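Hepatocyte growth factor-regulated tyrosine kinase substrate (Drosophila melanogaster, PDB 1DVP) plays an essential part in endosome membrane invagination and multivesicular body formation, sending activated tyrosine kinase receptors toward degradation. Local coordinates at residues 14-19 with 56-61; 21-26 with 62-67; 105-110 with 136-141. One frame throughout, in Å; residues are numbered along the deposited sequence.

Interaction 1 (14-19 with 56-61)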
ATOM      1  N   THR A  14     -17.911   4.714  25.808  1.00 32.60           N
ATOM      2  CA  THR A  14     -19.333   4.421  26.040  1.00 33.01           C
ATOM      3  C   THR A  14     -20.167   5.673  26.349  1.00 33.49           C
ATOM      4  O   THR A  14     -21.331   5.573  26.737  1.00 33.68           O
ATOM      5  CB  THR A  14     -19.524   3.473  27.201  1.00 33.16           C
ATOM      6  OG1 THR A  14     -18.929   4.059  28.367  1.00 33.13           O
ATOM      7  CG2 THR A  14     -18.913   2.123  26.887  1.00 33.15           C
ATOM      8  N   SER A  15     -19.554   6.834  26.195  1.00 33.67           N
ATOM      9  CA  SER A  15     -20.207   8.106  26.421  1.00 34.32           C
ATOM     10  C   SER A  15     -21.451   8.315  25.538  1.00 34.60           C
ATOM     11  O   SER A  15     -21.380   8.227  24.312  1.00 34.42           O
ATOM     12  CB  SER A  15     -19.196   9.227  26.151  1.00 34.43           C
ATOM     13  OG  SER A  15     -19.837  10.490  26.256  1.00 34.64           O
ATOM     14  N   HIS A  16     -22.589   8.620  26.159  1.00 35.02           N
ATOM     15  CA  HIS A  16     -23.807   8.826  25.388  1.00 35.46           C
ATOM     16  C   HIS A  16     -23.714  10.021  24.428  1.00 35.53           C
ATOM     17  O   HIS A  16     -24.510  10.136  23.494  1.00 35.50           O
ATOM     18  CB  HIS A  16     -25.013   8.978  26.319  1.00 36.26           C
ATOM     19  CG  HIS A  16     -24.973  10.225  27.139  1.00 36.98           C
ATOM     20  ND1 HIS A  16     -24.107  10.386  28.203  1.00 37.57           N
ATOM     21  CD2 HIS A  16     -25.574  11.422  26.961  1.00 37.19           C
ATOM     22  CE1 HIS A  16     -24.170  11.632  28.633  1.00 37.63           C
ATOM     23  NE2 HIS A  16     -25.052  12.281  27.895  1.00 37.68           N
ATOM     24  N   LEU A  17     -22.713  10.877  24.620  1.00 35.54           N
ATOM     25  CA  LEU A  17     -22.524  12.050  23.760  1.00 35.62           C
ATOM     26  C   LEU A  17     -21.961  11.758  22.359  1.00 35.69           C
ATOM     27  O   LEU A  17     -22.164  12.543  21.417  1.00 35.81           O
ATOM     28  CB  LEU A  17     -21.624  13.072  24.472  1.00 35.68           C
ATOM     29  CG  LEU A  17     -22.184  13.543  25.810  1.00 35.69           C
ATOM     30  CD1 LEU A  17     -21.167  14.406  26.548  1.00 35.84           C
ATOM     31  CD2 LEU A  17     -23.486  14.335  25.546  1.00 35.70           C
ATOM     32  N   ARG A  18     -21.250  10.635  22.215  1.00 35.67           N
ATOM     33  CA  ARG A  18     -20.682  10.267  20.929  1.00 35.47           C
ATOM     34  C   ARG A  18     -21.813   9.869  19.985  1.00 35.11           C
ATOM     35  O   ARG A  18     -22.735   9.157  20.383  1.00 35.06           O
ATOM     36  CB  ARG A  18     -19.692   9.110  21.101  1.00 35.90           C
ATOM     37  CG  ARG A  18     -18.428   9.471  21.911  1.00 36.60           C
ATOM     38  CD  ARG A  18     -17.456  10.292  21.072  1.00 37.23           C
ATOM     39  NE  ARG A  18     -17.244   9.638  19.778  1.00 38.09           N
ATOM     40  CZ  ARG A  18     -16.412  10.045  18.836  1.00 38.16           C
ATOM     41  NH1 ARG A  18     -15.666  11.129  19.004  1.00 38.71           N
ATOM     42  NH2 ARG A  18     -16.340   9.369  17.704  1.00 38.25           N
ATOM     43  N   LEU A  19     -21.734  10.338  18.739  1.00 34.89           N
ATOM     44  CA  LEU A  19     -22.767  10.066  17.738  1.00 34.46           C
ATOM     45  C   LEU A  19     -22.345   8.927  16.823  1.00 34.17           C
ATOM     46  O   LEU A  19     -23.143   8.369  16.050  1.00 34.43           O
ATOM     47  CB  LEU A  19     -23.074  11.352  16.952  1.00 34.59           C
ATOM     48  CG  LEU A  19     -23.829  12.359  17.851  1.00 34.81           C
ATOM     49  CD1 LEU A  19     -24.058  13.675  17.122  1.00 34.66           C
ATOM     50  CD2 LEU A  19     -25.190  11.766  18.288  1.00 34.75           C
ATOM     51  N   PRO A  56     -29.474   4.099  26.570  1.00 40.64           N
ATOM     52  CA  PRO A  56     -29.489   3.126  25.468  1.00 40.04           C
ATOM     53  C   PRO A  56     -28.242   3.185  24.596  1.00 39.52           C
ATOM     54  O   PRO A  56     -27.799   2.158  24.099  1.00 39.44           O
ATOM     55  CB  PRO A  56     -30.749   3.501  24.691  1.00 40.08           C
ATOM     56  CG  PRO A  56     -30.767   5.026  24.835  1.00 40.11           C
ATOM     57  CD  PRO A  56     -30.424   5.204  26.310  1.00 40.46           C
ATOM     58  N   HIS A  57     -27.708   4.389  24.396  1.00 38.74           N
ATOM     59  CA  HIS A  57     -26.498   4.582  23.585  1.00 38.04           C
ATOM     60  C   HIS A  57     -25.244   4.072  24.318  1.00 37.50           C
ATOM     61  O   HIS A  57     -24.458   3.329  23.741  1.00 37.29           O
ATOM     62  CB  HIS A  57     -26.345   6.054  23.201  1.00 37.91           C
ATOM     63  CG  HIS A  57     -27.565   6.622  22.542  1.00 37.97           C
ATOM     64  ND1 HIS A  57     -28.431   7.478  23.191  1.00 38.04           N
ATOM     65  CD2 HIS A  57     -28.106   6.392  21.321  1.00 37.71           C
ATOM     66  CE1 HIS A  57     -29.453   7.747  22.397  1.00 37.82           C
ATOM     67  NE2 HIS A  57     -29.280   7.101  21.260  1.00 37.71           N
ATOM     68  N   SER A  58     -25.069   4.461  25.580  1.00 36.85           N
ATOM     69  CA  SER A  58     -23.943   3.976  26.368  1.00 36.27           C
ATOM     70  C   SER A  58     -23.971   2.440  26.463  1.00 36.05           C
ATOM     71  O   SER A  58     -22.933   1.745  26.355  1.00 35.98           O
ATOM     72  CB  SER A  58     -23.986   4.540  27.790  1.00 36.08           C
ATOM     73  OG  SER A  58     -23.805   5.940  27.803  1.00 35.81           O
ATOM     74  N   SER A  59     -25.164   1.905  26.695  1.00 35.62           N
ATOM     75  CA  SER A  59     -25.325   0.463  26.829  1.00 35.22           C
ATOM     76  C   SER A  59     -24.974  -0.261  25.533  1.00 34.83           C
ATOM     77  O   SER A  59     -24.296  -1.282  25.548  1.00 34.75           O
ATOM     78  CB  SER A  59     -26.756   0.135  27.246  1.00 35.41           C
ATOM     79  OG  SER A  59     -27.018  -1.244  27.133  1.00 35.94           O
ATOM     80  N   CYS A  60     -25.413   0.272  24.406  1.00 34.41           N
ATOM     81  CA  CYS A  60     -25.118  -0.388  23.162  1.00 33.93           C
ATOM     82  C   CYS A  60     -23.656  -0.223  22.769  1.00 33.28           C
ATOM     83  O   CYS A  60     -23.084  -1.120  22.156  1.00 32.99           O
ATOM     84  CB  CYS A  60     -26.017   0.130  22.040  1.00 34.69           C
ATOM     85  SG  CYS A  60     -26.068  -1.043  20.675  1.00 36.09           S
ATOM     86  N   TYR A  61     -23.076   0.929  23.098  1.00 32.28           N
ATOM     87  CA  TYR A  61     -21.680   1.190  22.812  1.00 31.34           C
ATOM     88  C   TYR A  61     -20.791   0.197  23.580  1.00 30.87           C
ATOM     89  O   TYR A  61     -19.816  -0.314  23.011  1.00 30.65           O
ATOM     90  CB  TYR A  61     -21.292   2.638  23.186  1.00 31.18           C
ATOM     91  CG  TYR A  61     -21.531   3.671  22.096  1.00 30.91           C
ATOM     92  CD1 TYR A  61     -21.338   3.362  20.743  1.00 31.06           C
ATOM     93  CD2 TYR A  61     -21.913   4.963  22.420  1.00 31.04           C
ATOM     94  CE1 TYR A  61     -21.531   4.318  19.742  1.00 30.76           C
ATOM     95  CE2 TYR A  61     -22.112   5.936  21.449  1.00 30.89           C
ATOM     96  CZ  TYR A  61     -21.928   5.618  20.107  1.00 31.27           C
ATOM     97  OH  TYR A  61     -22.201   6.587  19.145  1.00 31.35           O
TER

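Interaction 2 (21-26 with 62-67)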
ATOM      1  N   PRO A  21     -19.125   5.589  16.929  1.00 30.53           N
ATOM      2  CA  PRO A  21     -18.123   5.003  17.824  1.00 29.62           C
ATOM      3  C   PRO A  21     -16.827   5.821  17.914  1.00 28.69           C
ATOM      4  O   PRO A  21     -16.411   6.469  16.976  1.00 28.11           O
ATOM      5  CB  PRO A  21     -17.877   3.606  17.240  1.00 29.71           C
ATOM      6  CG  PRO A  21     -19.054   3.347  16.307  1.00 30.07           C
ATOM      7  CD  PRO A  21     -19.367   4.725  15.757  1.00 30.52           C
ATOM      8  N   ASP A  22     -16.224   5.766  19.080  1.00 27.89           N
ATOM      9  CA  ASP A  22     -14.967   6.394  19.355  1.00 26.98           C
ATOM     10  C   ASP A  22     -13.909   5.269  19.180  1.00 26.56           C
ATOM     11  O   ASP A  22     -13.435   4.649  20.147  1.00 26.22           O
ATOM     12  CB  ASP A  22     -15.012   6.932  20.791  1.00 27.25           C
ATOM     13  CG  ASP A  22     -13.696   7.519  21.218  1.00 27.56           C
ATOM     14  OD1 ASP A  22     -12.736   7.458  20.404  1.00 27.83           O
ATOM     15  OD2 ASP A  22     -13.605   8.016  22.369  1.00 27.85           O
ATOM     16  N   TRP A  23     -13.586   4.986  17.926  1.00 25.66           N
ATOM     17  CA  TRP A  23     -12.621   3.941  17.583  1.00 25.05           C
ATOM     18  C   TRP A  23     -11.244   4.125  18.229  1.00 24.46           C
ATOM     19  O   TRP A  23     -10.639   3.165  18.692  1.00 24.23           O
ATOM     20  CB  TRP A  23     -12.521   3.818  16.067  1.00 25.23           C
ATOM     21  CG  TRP A  23     -13.758   3.155  15.573  1.00 26.07           C
ATOM     22  CD1 TRP A  23     -14.839   3.731  14.908  1.00 26.13           C
ATOM     23  CD2 TRP A  23     -14.136   1.813  15.846  1.00 26.13           C
ATOM     24  NE1 TRP A  23     -15.859   2.813  14.777  1.00 25.92           N
ATOM     25  CE2 TRP A  23     -15.454   1.629  15.336  1.00 25.96           C
ATOM     26  CE3 TRP A  23     -13.489   0.735  16.475  1.00 26.25           C
ATOM     27  CZ2 TRP A  23     -16.127   0.417  15.441  1.00 26.28           C
ATOM     28  CZ3 TRP A  23     -14.179  -0.491  16.576  1.00 26.33           C
ATOM     29  CH2 TRP A  23     -15.478  -0.622  16.062  1.00 26.37           C
ATOM     30  N   PRO A  24     -10.735   5.350  18.262  1.00 23.59           N
ATOM     31  CA  PRO A  24      -9.425   5.565  18.892  1.00 23.40           C
ATOM     32  C   PRO A  24      -9.385   5.044  20.343  1.00 23.16           C
ATOM     33  O   PRO A  24      -8.421   4.388  20.726  1.00 23.37           O
ATOM     34  CB  PRO A  24      -9.242   7.094  18.811  1.00 23.57           C
ATOM     35  CG  PRO A  24      -9.932   7.418  17.484  1.00 23.39           C
ATOM     36  CD  PRO A  24     -11.220   6.576  17.602  1.00 23.37           C
ATOM     37  N   SER A  25     -10.418   5.299  21.132  1.00 23.16           N
ATOM     38  CA  SER A  25     -10.458   4.821  22.538  1.00 22.56           C
ATOM     39  C   SER A  25     -10.667   3.307  22.574  1.00 22.31           C
ATOM     40  O   SER A  25     -10.156   2.602  23.442  1.00 22.07           O
ATOM     41  CB  SER A  25     -11.610   5.477  23.348  1.00 22.71           C
ATOM     42  OG  SER A  25     -11.449   6.894  23.472  1.00 23.28           O
ATOM     43  N   ILE A  26     -11.445   2.794  21.632  1.00 22.14           N
ATOM     44  CA  ILE A  26     -11.681   1.365  21.616  1.00 21.65           C
ATOM     45  C   ILE A  26     -10.382   0.572  21.279  1.00 21.63           C
ATOM     46  O   ILE A  26     -10.107  -0.493  21.877  1.00 21.37           O
ATOM     47  CB  ILE A  26     -12.820   1.017  20.622  1.00 21.98           C
ATOM     48  CG1 ILE A  26     -14.167   1.536  21.188  1.00 21.68           C
ATOM     49  CG2 ILE A  26     -12.872  -0.478  20.415  1.00 21.45           C
ATOM     50  CD1 ILE A  26     -15.384   1.486  20.174  1.00 22.47           C
ATOM     51  N   SER A  62     -21.136  -0.090  24.842  1.00 30.08           N
ATOM     52  CA  SER A  62     -20.340  -1.020  25.635  1.00 29.43           C
ATOM     53  C   SER A  62     -20.366  -2.397  24.966  1.00 28.83           C
ATOM     54  O   SER A  62     -19.417  -3.136  25.090  1.00 28.42           O
ATOM     55  CB  SER A  62     -20.815  -1.107  27.114  1.00 29.36           C
ATOM     56  OG  SER A  62     -21.923  -1.977  27.295  1.00 30.38           O
ATOM     57  N   LEU A  63     -21.437  -2.717  24.234  1.00 28.31           N
ATOM     58  CA  LEU A  63     -21.514  -3.985  23.512  1.00 27.86           C
ATOM     59  C   LEU A  63     -20.508  -3.969  22.354  1.00 27.69           C
ATOM     60  O   LEU A  63     -19.929  -4.999  22.009  1.00 27.02           O
ATOM     61  CB  LEU A  63     -22.937  -4.239  22.974  1.00 28.04           C
ATOM     62  CG  LEU A  63     -23.949  -4.530  24.089  1.00 28.20           C
ATOM     63  CD1 LEU A  63     -25.335  -4.758  23.525  1.00 28.22           C
ATOM     64  CD2 LEU A  63     -23.486  -5.775  24.867  1.00 28.31           C
ATOM     65  N   LEU A  64     -20.336  -2.796  21.742  1.00 27.21           N
ATOM     66  CA  LEU A  64     -19.375  -2.621  20.663  1.00 27.09           C
ATOM     67  C   LEU A  64     -17.960  -2.810  21.262  1.00 26.91           C
ATOM     68  O   LEU A  64     -17.101  -3.460  20.659  1.00 27.04           O
ATOM     69  CB  LEU A  64     -19.520  -1.212  20.070  1.00 27.24           C
ATOM     70  CG  LEU A  64     -18.544  -0.894  18.936  1.00 27.46           C
ATOM     71  CD1 LEU A  64     -18.658  -1.932  17.799  1.00 27.56           C
ATOM     72  CD2 LEU A  64     -18.808   0.500  18.419  1.00 27.36           C
ATOM     73  N   VAL A  65     -17.715  -2.252  22.450  1.00 26.36           N
ATOM     74  CA  VAL A  65     -16.410  -2.415  23.080  1.00 25.76           C
ATOM     75  C   VAL A  65     -16.168  -3.917  23.275  1.00 25.98           C
ATOM     76  O   VAL A  65     -15.088  -4.437  23.001  1.00 25.62           O
ATOM     77  CB  VAL A  65     -16.341  -1.654  24.455  1.00 25.82           C
ATOM     78  CG1 VAL A  65     -15.048  -2.016  25.234  1.00 25.29           C
ATOM     79  CG2 VAL A  65     -16.404  -0.154  24.196  1.00 25.64           C
ATOM     80  N   LEU A  66     -17.195  -4.609  23.746  1.00 25.84           N
ATOM     81  CA  LEU A  66     -17.112  -6.047  23.975  1.00 26.20           C
ATOM     82  C   LEU A  66     -16.812  -6.825  22.689  1.00 26.13           C
ATOM     83  O   LEU A  66     -15.980  -7.710  22.676  1.00 26.73           O
ATOM     84  CB  LEU A  66     -18.437  -6.533  24.577  1.00 26.15           C
ATOM     85  CG  LEU A  66     -18.389  -7.681  25.609  1.00 26.76           C
ATOM     86  CD1 LEU A  66     -19.790  -8.329  25.616  1.00 26.14           C
ATOM     87  CD2 LEU A  66     -17.284  -8.721  25.317  1.00 26.26           C
ATOM     88  N   GLU A  67     -17.490  -6.495  21.603  1.00 26.00           N
ATOM     89  CA  GLU A  67     -17.260  -7.160  20.330  1.00 25.84           C
ATOM     90  C   GLU A  67     -15.782  -7.026  19.921  1.00 25.63           C
ATOM     91  O   GLU A  67     -15.161  -7.973  19.429  1.00 24.74           O
ATOM     92  CB  GLU A  67     -18.157  -6.537  19.275  1.00 26.52           C
ATOM     93  CG  GLU A  67     -17.960  -7.042  17.827  1.00 27.72           C
ATOM     94  CD  GLU A  67     -18.877  -6.270  16.868  1.00 28.42           C
ATOM     95  OE1 GLU A  67     -19.689  -5.451  17.386  1.00 28.87           O
ATOM     96  OE2 GLU A  67     -18.798  -6.458  15.631  1.00 28.94           O
TER

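Interaction 3 (105-110 with 136-141)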
ATOM      1  N   LYS A 105     -28.458  -5.922  19.237  1.00 42.06           N
ATOM      2  CA  LYS A 105     -27.010  -5.997  19.133  1.00 41.56           C
ATOM      3  C   LYS A 105     -26.488  -7.230  19.846  1.00 41.35           C
ATOM      4  O   LYS A 105     -25.563  -7.886  19.369  1.00 41.15           O
ATOM      5  CB  LYS A 105     -26.362  -4.720  19.702  1.00 41.19           C
ATOM      6  CG  LYS A 105     -24.831  -4.688  19.601  1.00 40.66           C
ATOM      7  CD  LYS A 105     -24.327  -4.737  18.152  1.00 39.89           C
ATOM      8  CE  LYS A 105     -22.791  -4.884  18.126  1.00 39.71           C
ATOM      9  NZ  LYS A 105     -22.234  -4.772  16.747  1.00 38.92           N
ATOM     10  N   MET A 106     -27.091  -7.563  20.980  1.00 41.52           N
ATOM     11  CA  MET A 106     -26.646  -8.734  21.734  1.00 41.46           C
ATOM     12  C   MET A 106     -26.971 -10.026  20.982  1.00 40.89           C
ATOM     13  O   MET A 106     -26.181 -10.982  20.994  1.00 40.99           O
ATOM     14  CB  MET A 106     -27.295  -8.756  23.115  1.00 42.46           C
ATOM     15  CG  MET A 106     -26.734  -9.800  24.076  1.00 43.60           C
ATOM     16  SD  MET A 106     -24.977  -9.528  24.589  1.00 45.50           S
ATOM     17  CE  MET A 106     -24.180 -10.604  23.456  1.00 44.46           C
ATOM     18  N   LEU A 107     -28.133 -10.048  20.332  1.00 40.16           N
ATOM     19  CA  LEU A 107     -28.580 -11.204  19.573  1.00 39.39           C
ATOM     20  C   LEU A 107     -27.613 -11.431  18.423  1.00 38.85           C
ATOM     21  O   LEU A 107     -27.221 -12.556  18.144  1.00 38.77           O
ATOM     22  CB  LEU A 107     -30.007 -10.982  19.054  1.00 39.24           C
ATOM     23  CG  LEU A 107     -31.108 -11.887  19.665  1.00 38.95           C
ATOM     24  CD1 LEU A 107     -30.645 -12.557  20.963  1.00 38.75           C
ATOM     25  CD2 LEU A 107     -32.376 -11.049  19.886  1.00 38.97           C
ATOM     26  N   GLU A 108     -27.235 -10.352  17.757  1.00 38.30           N
ATOM     27  CA  GLU A 108     -26.265 -10.418  16.664  1.00 37.73           C
ATOM     28  C   GLU A 108     -24.901 -10.974  17.152  1.00 37.38           C
ATOM     29  O   GLU A 108     -24.329 -11.848  16.510  1.00 37.37           O
ATOM     30  CB  GLU A 108     -26.081  -9.006  16.075  1.00 37.77           C
ATOM     31  CG  GLU A 108     -24.883  -8.801  15.121  1.00 37.61           C
ATOM     32  CD  GLU A 108     -24.443  -7.316  15.079  1.00 37.78           C
ATOM     33  OE1 GLU A 108     -23.280  -7.018  15.423  1.00 37.05           O
ATOM     34  OE2 GLU A 108     -25.276  -6.445  14.726  1.00 37.95           O
ATOM     35  N   LEU A 109     -24.409 -10.487  18.290  1.00 36.89           N
ATOM     36  CA  LEU A 109     -23.115 -10.913  18.833  1.00 36.49           C
ATOM     37  C   LEU A 109     -23.139 -12.394  19.192  1.00 36.24           C
ATOM     38  O   LEU A 109     -22.217 -13.134  18.872  1.00 35.97           O
ATOM     39  CB  LEU A 109     -22.722 -10.067  20.064  1.00 36.37           C
ATOM     40  CG  LEU A 109     -22.472  -8.556  19.802  1.00 36.44           C
ATOM     41  CD1 LEU A 109     -22.056  -7.872  21.085  1.00 36.29           C
ATOM     42  CD2 LEU A 109     -21.393  -8.341  18.756  1.00 36.44           C
ATOM     43  N   VAL A 110     -24.207 -12.821  19.855  1.00 35.86           N
ATOM     44  CA  VAL A 110     -24.334 -14.232  20.222  1.00 35.50           C
ATOM     45  C   VAL A 110     -24.175 -15.127  18.995  1.00 35.15           C
ATOM     46  O   VAL A 110     -23.475 -16.100  19.046  1.00 34.94           O
ATOM     47  CB  VAL A 110     -25.704 -14.522  20.833  1.00 35.67           C
ATOM     48  CG1 VAL A 110     -25.963 -16.071  20.816  1.00 35.75           C
ATOM     49  CG2 VAL A 110     -25.775 -13.959  22.241  1.00 35.62           C
ATOM     50  N   LYS A 136     -36.607 -20.314  22.184  1.00 60.81           N
ATOM     51  CA  LYS A 136     -37.476 -19.526  23.062  1.00 60.96           C
ATOM     52  C   LYS A 136     -38.337 -18.504  22.300  1.00 61.04           C
ATOM     53  O   LYS A 136     -39.115 -17.767  22.903  1.00 61.08           O
ATOM     54  CB  LYS A 136     -36.624 -18.794  24.102  1.00 60.95           C
ATOM     55  CG  LYS A 136     -37.411 -17.976  25.095  1.00 61.09           C
ATOM     56  CD  LYS A 136     -36.521 -16.967  25.797  1.00 61.19           C
ATOM     57  CE  LYS A 136     -35.202 -17.579  26.234  1.00 61.19           C
ATOM     58  NZ  LYS A 136     -35.396 -18.867  26.961  1.00 61.22           N
ATOM     59  N   GLY A 137     -38.190 -18.442  20.982  1.00 61.12           N
ATOM     60  CA  GLY A 137     -38.998 -17.504  20.223  1.00 61.33           C
ATOM     61  C   GLY A 137     -38.264 -16.305  19.650  1.00 61.48           C
ATOM     62  O   GLY A 137     -38.801 -15.613  18.772  1.00 61.49           O
ATOM     63  N   HIS A 138     -37.049 -16.052  20.142  1.00 61.54           N
ATOM     64  CA  HIS A 138     -36.238 -14.930  19.668  1.00 61.59           C
ATOM     65  C   HIS A 138     -35.818 -15.135  18.217  1.00 61.62           C
ATOM     66  O   HIS A 138     -35.427 -16.233  17.835  1.00 61.59           O
ATOM     67  CB  HIS A 138     -34.989 -14.774  20.538  1.00 61.54           C
ATOM     68  CG  HIS A 138     -35.254 -14.206  21.898  1.00 61.42           C
ATOM     69  ND1 HIS A 138     -35.533 -12.873  22.105  1.00 61.38           N
ATOM     70  CD2 HIS A 138     -35.273 -14.787  23.122  1.00 61.43           C
ATOM     71  CE1 HIS A 138     -35.713 -12.659  23.397  1.00 61.41           C
ATOM     72  NE2 HIS A 138     -35.558 -13.803  24.036  1.00 61.35           N
ATOM     73  N   THR A 139     -35.929 -14.073  17.418  1.00 61.77           N
ATOM     74  CA  THR A 139     -35.544 -14.074  16.003  1.00 61.88           C
ATOM     75  C   THR A 139     -34.142 -13.445  15.899  1.00 61.95           C
ATOM     76  O   THR A 139     -33.895 -12.395  16.497  1.00 61.94           O
ATOM     77  CB  THR A 139     -36.520 -13.216  15.137  1.00 61.97           C
ATOM     78  OG1 THR A 139     -37.835 -13.794  15.145  1.00 61.97           O
ATOM     79  CG2 THR A 139     -36.020 -13.134  13.696  1.00 61.94           C
ATOM     80  N   PHE A 140     -33.232 -14.069  15.152  1.00 61.97           N
ATOM     81  CA  PHE A 140     -31.878 -13.530  15.028  1.00 62.06           C
ATOM     82  C   PHE A 140     -31.672 -12.732  13.756  1.00 62.29           C
ATOM     83  O   PHE A 140     -32.284 -13.025  12.735  1.00 62.29           O
ATOM     84  CB  PHE A 140     -30.824 -14.644  15.112  1.00 61.74           C
ATOM     85  CG  PHE A 140     -30.515 -15.076  16.518  1.00 61.49           C
ATOM     86  CD1 PHE A 140     -31.377 -15.929  17.208  1.00 61.41           C
ATOM     87  CD2 PHE A 140     -29.392 -14.594  17.171  1.00 61.31           C
ATOM     88  CE1 PHE A 140     -31.124 -16.291  18.524  1.00 61.28           C
ATOM     89  CE2 PHE A 140     -29.130 -14.950  18.488  1.00 61.36           C
ATOM     90  CZ  PHE A 140     -30.000 -15.802  19.169  1.00 61.35           C
ATOM     91  N   PRO A 141     -30.791 -11.713  13.806  1.00 62.55           N
ATOM     92  CA  PRO A 141     -30.480 -10.843  12.664  1.00 62.77           C
ATOM     93  C   PRO A 141     -29.934 -11.633  11.493  1.00 63.03           C
ATOM     94  O   PRO A 141     -29.697 -12.842  11.592  1.00 63.08           O
ATOM     95  CB  PRO A 141     -29.438  -9.880  13.226  1.00 62.69           C
ATOM     96  CG  PRO A 141     -29.759  -9.856  14.725  1.00 62.68           C
ATOM     97  CD  PRO A 141     -30.027 -11.306  15.002  1.00 62.63           C
TER

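Interaction 1 (14-19 with 56-61)
Ser58 and Tyr61 of helix 56-72 meet the backbone of Thr14 and Arg18 in segment 14-19, within the VHS superhelix. Two hydroxyls give the polar bonds. Ser58 OG donates to Thr14 O at 2.7 Å, and the bond runs nearly straight out from the carbonyl, with a C=O...OG angle of 167°. Ser58 OG stands beside its own backbone N (chi1 -66°), which turns it toward Thr14 O. Ser58 CA adds a CA-H...O contact to the same Thr14 O at 3.1 Å. His16 CB lies 3.6 Å from Ser58 OG. Tyr61 OH makes a weak bond to Arg18 O at 2.9 Å, and that oxygen lies at the ring edge, in the ring plane.

The apolar contacts centre on Tyr61. Tyr61 CB packs on Thr14 CA at 3.9 Å, and Arg18 CB touches Tyr61 CE2 at 4.0 Å. Ser15 to Arg18 form a type I turn, which brings the Arg18 carbonyl round to the phenol.

The Arg18 guanidinium points away from helix 56-72, to the carbonyls of Glu20 and Pro21. Thr14 OG1 bonds to Leu10 O of helix 5-14. Beyond helix 56-72 lies helix 100-116, which Ser59 touches at Val102 and Cys60 at Asn101.

Interaction 2 (21-26 with 62-67)
Asp22, set between Pro21 and Trp23 that both touch Leu64, accepts from Ser25 OG at its OD2 over 2.7 Å. Asp22 OD1 takes Ser25 N at 3.3 Å. Both donors come from above the carboxylate plane. Asp22 is thus the N-cap of helix 23-34. That helix packs here on helix 56-72, within the helical superhelix of the VHS domain.

The contact between the segments is apolar and largely buried. Leu64 carries it. Leu64 CG stands anti to the backbone N (chi1 179°), and both methyls touch the indole. Leu64 CD1 meets Trp23 CH2 at 3.9 Å, neither over the face nor at the edge. Leu64 CD2 presses on Pro21 CB at 3.5 Å, tighter than usual packing, and also touches Ile26 CD1 at 4.0 Å. The leucine side chain crosses each of these three at about a right angle. An alanine at Leu64 would probably open a gap between Pro21, Trp23 and Ile26 and let the indole shift.

Val65 reaches on to Leu10 and Ile47 of helices 5-14 and 40-51. Trp23 also touches Pro199 and Lys200 of the FYVE finger, joining the two domains. Pro21 CB lies 3.2 Å above one face of the Trp23 indole, toward its rim. One turn further along, Ile26 CG1 meets Val65 CG2 at 4.1 Å.

Interaction 3 (105-110 with 136-141)
Leu107 packs over one face of the Phe140 ring, its CG 4.1 Å from the ring centroid and 20° off the normal. This is a CH-pi contact. It closes the segment after helix 125-135 against helix 100-116, in the helical superhelix of the VHS domain. The two side chains cross at about a right angle. Phe140 CG lies beside its own backbone N (chi1 -81°), which helps bring the ring to the helix. Leu107 CD1 touches Phe140 CE2 at 3.8 Å, and Phe140 CE2 also comes within 3.1 Å of Leu107 O. Val110 CG1 is 4.1 Å from Phe140 CE2. Pro141 CG is 4.0 Å from Glu108 CB. Leu107 CD2 approaches the His138 ring obliquely.

Further out, Phe140 also rests on Met130 and Leu133 of helix 125-135. His138 NE2 bonds to Glu95 OE1, which ties the segment to helix 84-96. Gly137 ends the preceding helix with positive phi.

Glu108 is in turn bridged to Lys105, whose NZ also has a salt bridge to Glu67 of helix 56-72. Lys105 NZ meets Glu108 OE1 on the syn side of the carboxylate, at 2.8 Å.

All three contacts belong to the VHS domain, away from the zinc sites of the FYVE finger. Interaction 2 is the most buried and purely apolar across its segments. Interactions 1 and 3 lie nearer the surface, and each packs a loop on a helix. Interaction 1 relies on hydroxyl-to-carbonyl bonds, interaction 3 on ring and proline packing. Interactions 1 and 2 use successive turns of helix 56-72 and touch: Thr14 CG2 is 3.7 Å from Ser62 CA. Interaction 3 belongs to helix 100-116. It is joined to interaction 2 by the salt bridge of Lys105 NZ to Glu67 OE1, 2.7 Å, and to interaction 1 by Cys60 packing on Lys105.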